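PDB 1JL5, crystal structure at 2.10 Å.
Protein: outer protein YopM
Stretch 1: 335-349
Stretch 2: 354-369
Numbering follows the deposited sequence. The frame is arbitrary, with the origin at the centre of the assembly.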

ATOM      1  N   LEU A 335     -13.410  21.555 -13.869  1.00 24.89           N
ATOM      2  CA  LEU A 335     -13.953  20.643 -12.890  1.00 25.85           C
ATOM      3  C   LEU A 335     -15.345  21.080 -12.474  1.00 27.66           C
ATOM      4  O   LEU A 335     -15.567  22.237 -12.133  1.00 28.32           O
ATOM      5  CB  LEU A 335     -13.041  20.587 -11.672  1.00 25.07           C
ATOM      6  CG  LEU A 335     -11.622  20.119 -11.981  1.00 25.27           C
ATOM      7  CD1 LEU A 335     -10.793  20.157 -10.712  1.00 24.07           C
ATOM      8  CD2 LEU A 335     -11.666  18.714 -12.575  1.00 24.07           C
ATOM      9  N   PRO A 336     -16.309  20.155 -12.517  1.00 28.71           N
ATOM     10  CA  PRO A 336     -17.664  20.528 -12.119  1.00 29.73           C
ATOM     11  C   PRO A 336     -17.654  21.009 -10.673  1.00 31.58           C
ATOM     12  O   PRO A 336     -16.992  20.419  -9.821  1.00 31.47           O
ATOM     13  CB  PRO A 336     -18.447  19.229 -12.310  1.00 30.48           C
ATOM     14  CG  PRO A 336     -17.409  18.163 -12.133  1.00 30.64           C
ATOM     15  CD  PRO A 336     -16.231  18.730 -12.871  1.00 27.62           C
ATOM     16  N   PRO A 337     -18.359  22.115 -10.382  1.00 33.46           N
ATOM     17  CA  PRO A 337     -18.381  22.617  -9.007  1.00 32.80           C
ATOM     18  C   PRO A 337     -18.879  21.607  -7.980  1.00 30.40           C
ATOM     19  O   PRO A 337     -18.644  21.762  -6.792  1.00 32.69           O
ATOM     20  CB  PRO A 337     -19.262  23.872  -9.096  1.00 34.52           C
ATOM     21  CG  PRO A 337     -20.009  23.714 -10.397  1.00 36.32           C
ATOM     22  CD  PRO A 337     -18.992  23.076 -11.299  1.00 34.88           C
ATOM     23  N   ARG A 338     -19.558  20.565  -8.436  1.00 29.02           N
ATOM     24  CA  ARG A 338     -20.050  19.553  -7.516  1.00 29.63           C
ATOM     25  C   ARG A 338     -18.956  18.533  -7.213  1.00 27.86           C
ATOM     26  O   ARG A 338     -19.073  17.755  -6.273  1.00 28.02           O
ATOM     27  CB  ARG A 338     -21.259  18.825  -8.110  1.00 30.43           C
ATOM     28  CG  ARG A 338     -22.478  18.884  -7.222  1.00 34.47           C
ATOM     29  CD  ARG A 338     -23.012  17.515  -6.868  1.00 36.11           C
ATOM     30  NE  ARG A 338     -24.290  17.282  -7.522  1.00 39.64           N
ATOM     31  CZ  ARG A 338     -25.100  16.267  -7.256  1.00 39.73           C
ATOM     32  NH1 ARG A 338     -24.775  15.365  -6.337  1.00 39.38           N
ATOM     33  NH2 ARG A 338     -26.244  16.158  -7.912  1.00 40.86           N
ATOM     34  N   LEU A 339     -17.893  18.543  -8.010  1.00 26.08           N
ATOM     35  CA  LEU A 339     -16.807  17.586  -7.833  1.00 26.01           C
ATOM     36  C   LEU A 339     -16.278  17.570  -6.408  1.00 26.38           C
ATOM     37  O   LEU A 339     -15.785  18.574  -5.903  1.00 26.51           O
ATOM     38  CB  LEU A 339     -15.654  17.894  -8.785  1.00 25.37           C
ATOM     39  CG  LEU A 339     -14.677  16.725  -8.932  1.00 25.00           C
ATOM     40  CD1 LEU A 339     -15.418  15.540  -9.545  1.00 24.79           C
ATOM     41  CD2 LEU A 339     -13.499  17.127  -9.801  1.00 23.76           C
ATOM     42  N   GLU A 340     -16.372  16.419  -5.765  1.00 26.04           N
ATOM     43  CA  GLU A 340     -15.885  16.283  -4.406  1.00 28.43           C
ATOM     44  C   GLU A 340     -14.596  15.495  -4.362  1.00 27.20           C
ATOM     45  O   GLU A 340     -13.750  15.711  -3.503  1.00 26.71           O
ATOM     46  CB  GLU A 340     -16.912  15.574  -3.564  1.00 32.00           C
ATOM     47  CG  GLU A 340     -18.089  16.405  -3.245  1.00 39.77           C
ATOM     48  CD  GLU A 340     -19.132  15.589  -2.549  1.00 44.02           C
ATOM     49  OE1 GLU A 340     -18.855  15.078  -1.427  1.00 45.63           O
ATOM     50  OE2 GLU A 340     -20.226  15.449  -3.131  1.00 48.68           O
ATOM     51  N   ARG A 341     -14.446  14.576  -5.300  1.00 26.05           N
ATOM     52  CA  ARG A 341     -13.256  13.757  -5.340  1.00 24.96           C
ATOM     53  C   ARG A 341     -12.616  13.826  -6.706  1.00 24.05           C
ATOM     54  O   ARG A 341     -13.226  13.475  -7.716  1.00 23.43           O
ATOM     55  CB  ARG A 341     -13.609  12.313  -5.002  1.00 26.86           C
ATOM     56  CG  ARG A 341     -14.036  12.095  -3.563  1.00 30.80           C
ATOM     57  CD  ARG A 341     -14.902  10.854  -3.436  1.00 36.21           C
ATOM     58  NE  ARG A 341     -14.430   9.928  -2.412  1.00 43.94           N
ATOM     59  CZ  ARG A 341     -13.420   9.073  -2.575  1.00 49.07           C
ATOM     60  NH1 ARG A 341     -12.758   9.014  -3.730  1.00 47.18           N
ATOM     61  NH2 ARG A 341     -13.075   8.264  -1.579  1.00 49.95           N
ATOM     62  N   LEU A 342     -11.388  14.313  -6.738  1.00 22.89           N
ATOM     63  CA  LEU A 342     -10.661  14.384  -7.979  1.00 22.33           C
ATOM     64  C   LEU A 342      -9.407  13.544  -7.841  1.00 23.68           C
ATOM     65  O   LEU A 342      -8.499  13.873  -7.072  1.00 23.52           O
ATOM     66  CB  LEU A 342     -10.275  15.822  -8.326  1.00 21.11           C
ATOM     67  CG  LEU A 342      -9.408  15.906  -9.589  1.00 20.83           C
ATOM     68  CD1 LEU A 342     -10.106  15.206 -10.747  1.00 20.54           C
ATOM     69  CD2 LEU A 342      -9.128  17.359  -9.938  1.00 21.51           C
ATOM     70  N   ILE A 343      -9.382  12.432  -8.558  1.00 22.63           N
ATOM     71  CA  ILE A 343      -8.213  11.575  -8.557  1.00 21.67           C
ATOM     72  C   ILE A 343      -7.737  11.643  -9.989  1.00 18.94           C
ATOM     73  O   ILE A 343      -8.352  11.070 -10.879  1.00 20.39           O
ATOM     74  CB  ILE A 343      -8.547  10.119  -8.199  1.00 22.13           C
ATOM     75  CG1 ILE A 343      -9.192  10.042  -6.812  1.00 21.88           C
ATOM     76  CG2 ILE A 343      -7.268   9.288  -8.202  1.00 20.44           C
ATOM     77  CD1 ILE A 343     -10.647  10.427  -6.794  1.00 30.54           C
ATOM     78  N   ALA A 344      -6.660  12.384 -10.211  1.00 19.20           N
ATOM     79  CA  ALA A 344      -6.107  12.553 -11.542  1.00 20.84           C
ATOM     80  C   ALA A 344      -4.607  12.323 -11.461  1.00 21.94           C
ATOM     81  O   ALA A 344      -3.827  12.824 -12.273  1.00 21.70           O
ATOM     82  CB  ALA A 344      -6.406  13.948 -12.056  1.00 21.64           C
ATOM     83  N   SER A 345      -4.216  11.557 -10.456  1.00 22.39           N
ATOM     84  CA  SER A 345      -2.822  11.222 -10.252  1.00 22.74           C
ATOM     85  C   SER A 345      -2.330  10.390 -11.427  1.00 21.17           C
ATOM     86  O   SER A 345      -3.125   9.819 -12.177  1.00 21.44           O
ATOM     87  CB  SER A 345      -2.688  10.414  -8.972  1.00 21.18           C
ATOM     88  OG  SER A 345      -3.579   9.320  -9.032  1.00 26.77           O
ATOM     89  N   PHE A 346      -1.015  10.325 -11.584  1.00 21.72           N
ATOM     90  CA  PHE A 346      -0.411   9.548 -12.655  1.00 20.69           C
ATOM     91  C   PHE A 346      -0.933   9.944 -14.019  1.00 22.00           C
ATOM     92  O   PHE A 346      -1.431   9.126 -14.792  1.00 22.04           O
ATOM     93  CB  PHE A 346      -0.650   8.069 -12.406  1.00 20.10           C
ATOM     94  CG  PHE A 346      -0.009   7.575 -11.159  1.00 22.97           C
ATOM     95  CD1 PHE A 346       1.377   7.453 -11.082  1.00 23.98           C
ATOM     96  CD2 PHE A 346      -0.779   7.239 -10.050  1.00 23.47           C
ATOM     97  CE1 PHE A 346       1.985   7.002  -9.918  1.00 24.20           C
ATOM     98  CE2 PHE A 346      -0.180   6.788  -8.883  1.00 24.50           C
ATOM     99  CZ  PHE A 346       1.206   6.669  -8.818  1.00 24.00           C
ATOM    100  N   ASN A 347      -0.828  11.228 -14.296  1.00 22.04           N
ATOM    101  CA  ASN A 347      -1.236  11.757 -15.573  1.00 21.87           C
ATOM    102  C   ASN A 347      -0.150  12.716 -15.955  1.00 21.09           C
ATOM    103  O   ASN A 347       0.872  12.784 -15.284  1.00 21.89           O
ATOM    104  CB  ASN A 347      -2.580  12.458 -15.460  1.00 19.90           C
ATOM    105  CG  ASN A 347      -3.723  11.505 -15.643  1.00 18.67           C
ATOM    106  OD1 ASN A 347      -3.965  11.029 -16.748  1.00 16.97           O
ATOM    107  ND2 ASN A 347      -4.419  11.196 -14.561  1.00 16.35           N
ATOM    108  N   HIS A 348      -0.364  13.452 -17.030  1.00 22.53           N
ATOM    109  CA  HIS A 348       0.632  14.393 -17.480  1.00 23.10           C
ATOM    110  C   HIS A 348       0.113  15.806 -17.303  1.00 23.82           C
ATOM    111  O   HIS A 348       0.266  16.652 -18.180  1.00 24.25           O
ATOM    112  CB  HIS A 348       0.953  14.150 -18.942  1.00 23.13           C
ATOM    113  CG  HIS A 348       2.365  14.468 -19.287  1.00 25.42           C
ATOM    114  ND1 HIS A 348       3.385  13.557 -19.125  1.00 26.65           N
ATOM    115  CD2 HIS A 348       2.944  15.613 -19.711  1.00 25.99           C
ATOM    116  CE1 HIS A 348       4.532  14.129 -19.434  1.00 25.96           C
ATOM    117  NE2 HIS A 348       4.293  15.377 -19.792  1.00 26.91           N
ATOM    118  N   LEU A 349      -0.509  16.054 -16.161  1.00 24.47           N
ATOM    119  CA  LEU A 349      -1.061  17.366 -15.880  1.00 26.55           C
ATOM    120  C   LEU A 349       0.012  18.363 -15.484  1.00 26.43           C
ATOM    121  O   LEU A 349       0.806  18.109 -14.585  1.00 28.35           O
ATOM    122  CB  LEU A 349      -2.089  17.272 -14.757  1.00 24.14           C
ATOM    123  CG  LEU A 349      -3.228  16.291 -15.010  1.00 24.47           C
ATOM    124  CD1 LEU A 349      -4.174  16.324 -13.827  1.00 23.16           C
ATOM    125  CD2 LEU A 349      -3.945  16.644 -16.313  1.00 21.21           C
ATOM    126  N   GLU A 354      -8.964  24.804 -11.874  1.00 29.56           N
ATOM    127  CA  GLU A 354      -9.416  25.431 -10.644  1.00 29.18           C
ATOM    128  C   GLU A 354     -10.288  24.416  -9.928  1.00 27.53           C
ATOM    129  O   GLU A 354     -11.213  23.851 -10.509  1.00 26.25           O
ATOM    130  CB  GLU A 354     -10.227  26.680 -10.953  1.00 33.06           C
ATOM    131  CG  GLU A 354     -10.657  27.430  -9.715  1.00 39.98           C
ATOM    132  CD  GLU A 354     -11.358  28.719 -10.052  1.00 42.91           C
ATOM    133  OE1 GLU A 354     -12.444  28.658 -10.664  1.00 45.77           O
ATOM    134  OE2 GLU A 354     -10.817  29.791  -9.710  1.00 48.02           O
ATOM    135  N   LEU A 355      -9.988  24.180  -8.664  1.00 25.68           N
ATOM    136  CA  LEU A 355     -10.729  23.206  -7.893  1.00 27.36           C
ATOM    137  C   LEU A 355     -12.069  23.719  -7.405  1.00 28.45           C
ATOM    138  O   LEU A 355     -12.180  24.845  -6.936  1.00 29.89           O
ATOM    139  CB  LEU A 355      -9.887  22.754  -6.705  1.00 24.85           C
ATOM    140  CG  LEU A 355      -8.564  22.100  -7.114  1.00 26.43           C
ATOM    141  CD1 LEU A 355      -7.769  21.737  -5.872  1.00 24.22           C
ATOM    142  CD2 LEU A 355      -8.853  20.852  -7.959  1.00 25.90           C
ATOM    143  N   PRO A 356     -13.115  22.891  -7.524  1.00 29.63           N
ATOM    144  CA  PRO A 356     -14.438  23.314  -7.066  1.00 29.10           C
ATOM    145  C   PRO A 356     -14.373  23.497  -5.553  1.00 30.62           C
ATOM    146  O   PRO A 356     -13.632  22.793  -4.868  1.00 31.55           O
ATOM    147  CB  PRO A 356     -15.337  22.163  -7.501  1.00 29.87           C
ATOM    148  CG  PRO A 356     -14.416  20.978  -7.458  1.00 30.95           C
ATOM    149  CD  PRO A 356     -13.150  21.524  -8.065  1.00 28.12           C
ATOM    150  N   GLN A 357     -15.148  24.442  -5.038  1.00 31.71           N
ATOM    151  CA  GLN A 357     -15.146  24.761  -3.617  1.00 32.39           C
ATOM    152  C   GLN A 357     -15.636  23.703  -2.643  1.00 31.62           C
ATOM    153  O   GLN A 357     -15.485  23.864  -1.437  1.00 33.82           O
ATOM    154  CB  GLN A 357     -15.919  26.063  -3.393  1.00 35.62           C
ATOM    155  CG  GLN A 357     -15.234  27.260  -4.024  1.00 38.06           C
ATOM    156  CD  GLN A 357     -13.761  27.316  -3.669  1.00 42.24           C
ATOM    157  OE1 GLN A 357     -13.391  27.228  -2.496  1.00 43.55           O
ATOM    158  NE2 GLN A 357     -12.909  27.462  -4.682  1.00 42.84           N
ATOM    159  N   ASN A 358     -16.229  22.631  -3.147  1.00 30.02           N
ATOM    160  CA  ASN A 358     -16.713  21.560  -2.281  1.00 31.59           C
ATOM    161  C   ASN A 358     -15.833  20.323  -2.458  1.00 28.86           C
ATOM    162  O   ASN A 358     -16.161  19.242  -1.966  1.00 27.29           O
ATOM    163  CB  ASN A 358     -18.164  21.208  -2.624  1.00 35.98           C
ATOM    164  CG  ASN A 358     -19.159  21.772  -1.629  1.00 42.78           C
ATOM    165  OD1 ASN A 358     -19.440  21.159  -0.599  1.00 47.15           O
ATOM    166  ND2 ASN A 358     -19.698  22.951  -1.930  1.00 45.11           N
ATOM    167  N   LEU A 359     -14.718  20.484  -3.164  1.00 25.66           N
ATOM    168  CA  LEU A 359     -13.819  19.359  -3.387  1.00 24.29           C
ATOM    169  C   LEU A 359     -13.331  18.851  -2.044  1.00 24.40           C
ATOM    170  O   LEU A 359     -12.775  19.603  -1.248  1.00 23.50           O
ATOM    171  CB  LEU A 359     -12.625  19.771  -4.245  1.00 22.74           C
ATOM    172  CG  LEU A 359     -11.772  18.585  -4.713  1.00 24.13           C
ATOM    173  CD1 LEU A 359     -12.592  17.715  -5.675  1.00 20.21           C
ATOM    174  CD2 LEU A 359     -10.506  19.090  -5.385  1.00 20.49           C
ATOM    175  N   LYS A 360     -13.552  17.571  -1.791  1.00 24.49           N
ATOM    176  CA  LYS A 360     -13.140  16.967  -0.539  1.00 26.86           C
ATOM    177  C   LYS A 360     -11.833  16.235  -0.713  1.00 27.09           C
ATOM    178  O   LYS A 360     -11.005  16.171   0.192  1.00 26.68           O
ATOM    179  CB  LYS A 360     -14.192  15.973  -0.063  1.00 26.39           C
ATOM    180  CG  LYS A 360     -15.546  16.592   0.180  1.00 31.40           C
ATOM    181  CD  LYS A 360     -15.460  17.718   1.199  1.00 34.70           C
ATOM    182  CE  LYS A 360     -16.840  18.300   1.486  1.00 37.08           C
ATOM    183  NZ  LYS A 360     -17.524  18.745   0.240  1.00 37.85           N
ATOM    184  N   GLN A 361     -11.654  15.678  -1.898  1.00 27.72           N
ATOM    185  CA  GLN A 361     -10.468  14.905  -2.165  1.00 27.32           C
ATOM    186  C   GLN A 361      -9.779  15.284  -3.451  1.00 26.18           C
ATOM    187  O   GLN A 361     -10.396  15.376  -4.510  1.00 25.99           O
ATOM    188  CB  GLN A 361     -10.839  13.431  -2.185  1.00 27.97           C
ATOM    189  CG  GLN A 361      -9.691  12.500  -2.447  1.00 29.02           C
ATOM    190  CD  GLN A 361     -10.171  11.083  -2.521  1.00 29.10           C
ATOM    191  OE1 GLN A 361     -11.024  10.757  -3.340  1.00 31.03           O
ATOM    192  NE2 GLN A 361      -9.641  10.228  -1.659  1.00 31.23           N
ATOM    193  N   LEU A 362      -8.483  15.520  -3.336  1.00 24.59           N
ATOM    194  CA  LEU A 362      -7.678  15.862  -4.477  1.00 23.94           C
ATOM    195  C   LEU A 362      -6.448  14.978  -4.471  1.00 24.76           C
ATOM    196  O   LEU A 362      -5.546  15.166  -3.663  1.00 25.28           O
ATOM    197  CB  LEU A 362      -7.240  17.322  -4.422  1.00 24.00           C
ATOM    198  CG  LEU A 362      -6.383  17.683  -5.633  1.00 23.12           C
ATOM    199  CD1 LEU A 362      -7.223  17.560  -6.892  1.00 23.15           C
ATOM    200  CD2 LEU A 362      -5.827  19.086  -5.483  1.00 26.45           C
ATOM    201  N   HIS A 363      -6.433  13.994  -5.356  1.00 24.38           N
ATOM    202  CA  HIS A 363      -5.283  13.112  -5.487  1.00 23.59           C
ATOM    203  C   HIS A 363      -4.793  13.333  -6.894  1.00 23.60           C
ATOM    204  O   HIS A 363      -5.336  12.776  -7.841  1.00 23.90           O
ATOM    205  CB  HIS A 363      -5.683  11.655  -5.286  1.00 21.96           C
ATOM    206  CG  HIS A 363      -5.999  11.315  -3.864  1.00 21.77           C
ATOM    207  ND1 HIS A 363      -6.367  10.049  -3.464  1.00 23.37           N
ATOM    208  CD2 HIS A 363      -6.006  12.080  -2.748  1.00 21.44           C
ATOM    209  CE1 HIS A 363      -6.588  10.049  -2.162  1.00 22.87           C
ATOM    210  NE2 HIS A 363      -6.376  11.270  -1.705  1.00 22.02           N
ATOM    211  N   VAL A 364      -3.787  14.186  -7.025  1.00 25.60           N
ATOM    212  CA  VAL A 364      -3.224  14.504  -8.325  1.00 28.65           C
ATOM    213  C   VAL A 364      -1.737  14.211  -8.268  1.00 28.97           C
ATOM    214  O   VAL A 364      -0.922  14.799  -8.980  1.00 31.06           O
ATOM    215  CB  VAL A 364      -3.483  15.971  -8.680  1.00 30.01           C
ATOM    216  CG1 VAL A 364      -2.853  16.309 -10.018  1.00 35.76           C
ATOM    217  CG2 VAL A 364      -4.984  16.205  -8.754  1.00 32.15           C
ATOM    218  N   GLU A 365      -1.414  13.271  -7.395  1.00 27.04           N
ATOM    219  CA  GLU A 365      -0.058  12.797  -7.183  1.00 28.12           C
ATOM    220  C   GLU A 365       0.540  12.351  -8.515  1.00 27.25           C
ATOM    221  O   GLU A 365      -0.155  11.812  -9.372  1.00 24.34           O
ATOM    222  CB  GLU A 365      -0.111  11.607  -6.221  1.00 30.43           C
ATOM    223  CG  GLU A 365      -1.560  11.196  -5.906  1.00 36.32           C
ATOM    224  CD  GLU A 365      -1.675   9.898  -5.140  1.00 41.09           C
ATOM    225  OE1 GLU A 365      -0.992   9.751  -4.100  1.00 45.26           O
ATOM    226  OE2 GLU A 365      -2.459   9.029  -5.574  1.00 42.24           O
ATOM    227  N   TYR A 366       1.830  12.599  -8.691  1.00 27.35           N
ATOM    228  CA  TYR A 366       2.523  12.175  -9.896  1.00 28.01           C
ATOM    229  C   TYR A 366       1.953  12.731 -11.181  1.00 27.77           C
ATOM    230  O   TYR A 366       1.415  12.013 -12.026  1.00 28.25           O
ATOM    231  CB  TYR A 366       2.556  10.652  -9.938  1.00 29.18           C
ATOM    232  CG  TYR A 366       3.152  10.092  -8.671  1.00 32.01           C
ATOM    233  CD1 TYR A 366       4.507  10.254  -8.390  1.00 33.39           C
ATOM    234  CD2 TYR A 366       2.357   9.447  -7.731  1.00 32.00           C
ATOM    235  CE1 TYR A 366       5.056   9.786  -7.206  1.00 35.25           C
ATOM    236  CE2 TYR A 366       2.897   8.972  -6.539  1.00 35.77           C
ATOM    237  CZ  TYR A 366       4.250   9.146  -6.285  1.00 37.20           C
ATOM    238  OH  TYR A 366       4.798   8.670  -5.116  1.00 42.02           O
ATOM    239  N   ASN A 367       2.075  14.040 -11.298  1.00 27.17           N
ATOM    240  CA  ASN A 367       1.654  14.780 -12.463  1.00 26.10           C
ATOM    241  C   ASN A 367       2.745  15.825 -12.545  1.00 27.33           C
ATOM    242  O   ASN A 367       3.212  16.314 -11.514  1.00 28.42           O
ATOM    243  CB  ASN A 367       0.298  15.442 -12.230  1.00 23.77           C
ATOM    244  CG  ASN A 367      -0.854  14.571 -12.672  1.00 22.67           C
ATOM    245  OD1 ASN A 367      -1.079  14.388 -13.864  1.00 22.25           O
ATOM    246  ND2 ASN A 367      -1.586  14.025 -11.714  1.00 21.63           N
ATOM    247  N   PRO A 368       3.205  16.147 -13.759  1.00 27.43           N
ATOM    248  CA  PRO A 368       4.255  17.157 -13.897  1.00 28.69           C
ATOM    249  C   PRO A 368       3.643  18.527 -13.647  1.00 29.81           C
ATOM    250  O   PRO A 368       3.718  19.417 -14.484  1.00 31.34           O
ATOM    251  CB  PRO A 368       4.710  16.975 -15.335  1.00 26.73           C
ATOM    252  CG  PRO A 368       3.446  16.593 -16.024  1.00 25.81           C
ATOM    253  CD  PRO A 368       2.852  15.578 -15.070  1.00 27.45           C
ATOM    254  N   LEU A 369       3.009  18.665 -12.490  1.00 32.62           N
ATOM    255  CA  LEU A 369       2.368  19.908 -12.097  1.00 36.22           C
ATOM    256  C   LEU A 369       3.398  21.017 -11.954  1.00 38.32           C
ATOM    257  O   LEU A 369       4.348  20.894 -11.183  1.00 39.29           O
ATOM    258  CB  LEU A 369       1.639  19.707 -10.764  1.00 36.04           C
ATOM    259  CG  LEU A 369       0.119  19.515 -10.765  1.00 36.36           C
ATOM    260  CD1 LEU A 369      -0.332  18.672 -11.935  1.00 34.89           C
ATOM    261  CD2 LEU A 369      -0.289  18.891  -9.446  1.00 36.50           C
TER
HETATM  262  O   HOH W   1     -12.058  23.765 -12.872  1.00 25.65           O
HETATM  263  O   HOH W   2      -4.070   7.558  -7.101  1.00 50.87           O
HETATM  264  O   HOH W   3       3.031  11.481 -14.329  1.00 35.41           O

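The two stretches are successive turns of one repeating coil, and their firmest link is a short parallel ladder in which residues 341-343 run beside 361-363, the strand directions only 4° apart. In parallel pairing each chain alternately gives and receives. Gln 361 N donates to Glu 340 O (2.6 Å), Leu 342 N to Gln 361 O (2.7 Å), His 363 N to Leu 342 O (2.7 Å) and Ala 344 N to His 363 O (2.7 Å). At the start of the ladder Glu 340 O also accepts from Lys 360 N at 2.5 Å, so one carbonyl serves two consecutive amides.

Beyond the strands, asparagine side chains add to a backbone pairing that continues, with Asn 347 N donating to Tyr 366 O (3.3 Å). A carboxamide offers both a donor and an acceptor, which lets one side chain serve a carbonyl and an amide at once. Asn 367 ND2 donates to Ala 344 O (2.6 Å) across the interface and to Val 364 O (2.9 Å) in its own stretch, while Asn 367 OD1 accepts from Leu 349 N (2.9 Å), although that oxygen is crowded in the model. Asn 347 occupies the matching place one turn earlier: its ND2 also reaches Ala 344 O, at 2.9 Å. A water extends the polar contact, accepting from Leu 335 N (2.8 Å) and donating to Glu 354 O (2.5 Å).

Side chains alternate between the two faces of the sheet. Arg 341, Ile 343, Gln 361 and His 363 share one face, where polar groups mix with the aliphatic Ile 343. Leu 342 and Leu 362 make the other wholly apolar and are buried, with Leu 342 CD2 3.6 Å from Leu 362 CD1. Leucine suits this repeating position because its branched, wholly apolar end can pack against the next turn without leaving a polar group unsatisfied. Leu 335 continues the apolar packing, its CD1 3.4 Å from Leu 355 CD2, and Leu 349 CB lies 3.6 Å from Leu 369 CD1.

Type I turns at Pro 336 to Leu 339 and Pro 356 to Leu 359 precede the strands, each closed by a backbone bond (Leu 339 N to Pro 336 O, 2.8 Å; Leu 359 N to Pro 356 O, 3.1 Å). Pro 337, with its ring-restricted phi, fits the second position of the first turn. Pro 356 CG lies 3.6 Å from Leu 339 CB.

At the exposed edge, the rings of Phe 346 and Tyr 366 lie nearly parallel (17°) but slid apart, with Phe 346 CZ 3.2 Å from Tyr 366 CD2. Farther along the chain, Pro 368 CG sits over one face of the His 348 ring, 4.0 Å from its centroid, a CH-pi contact.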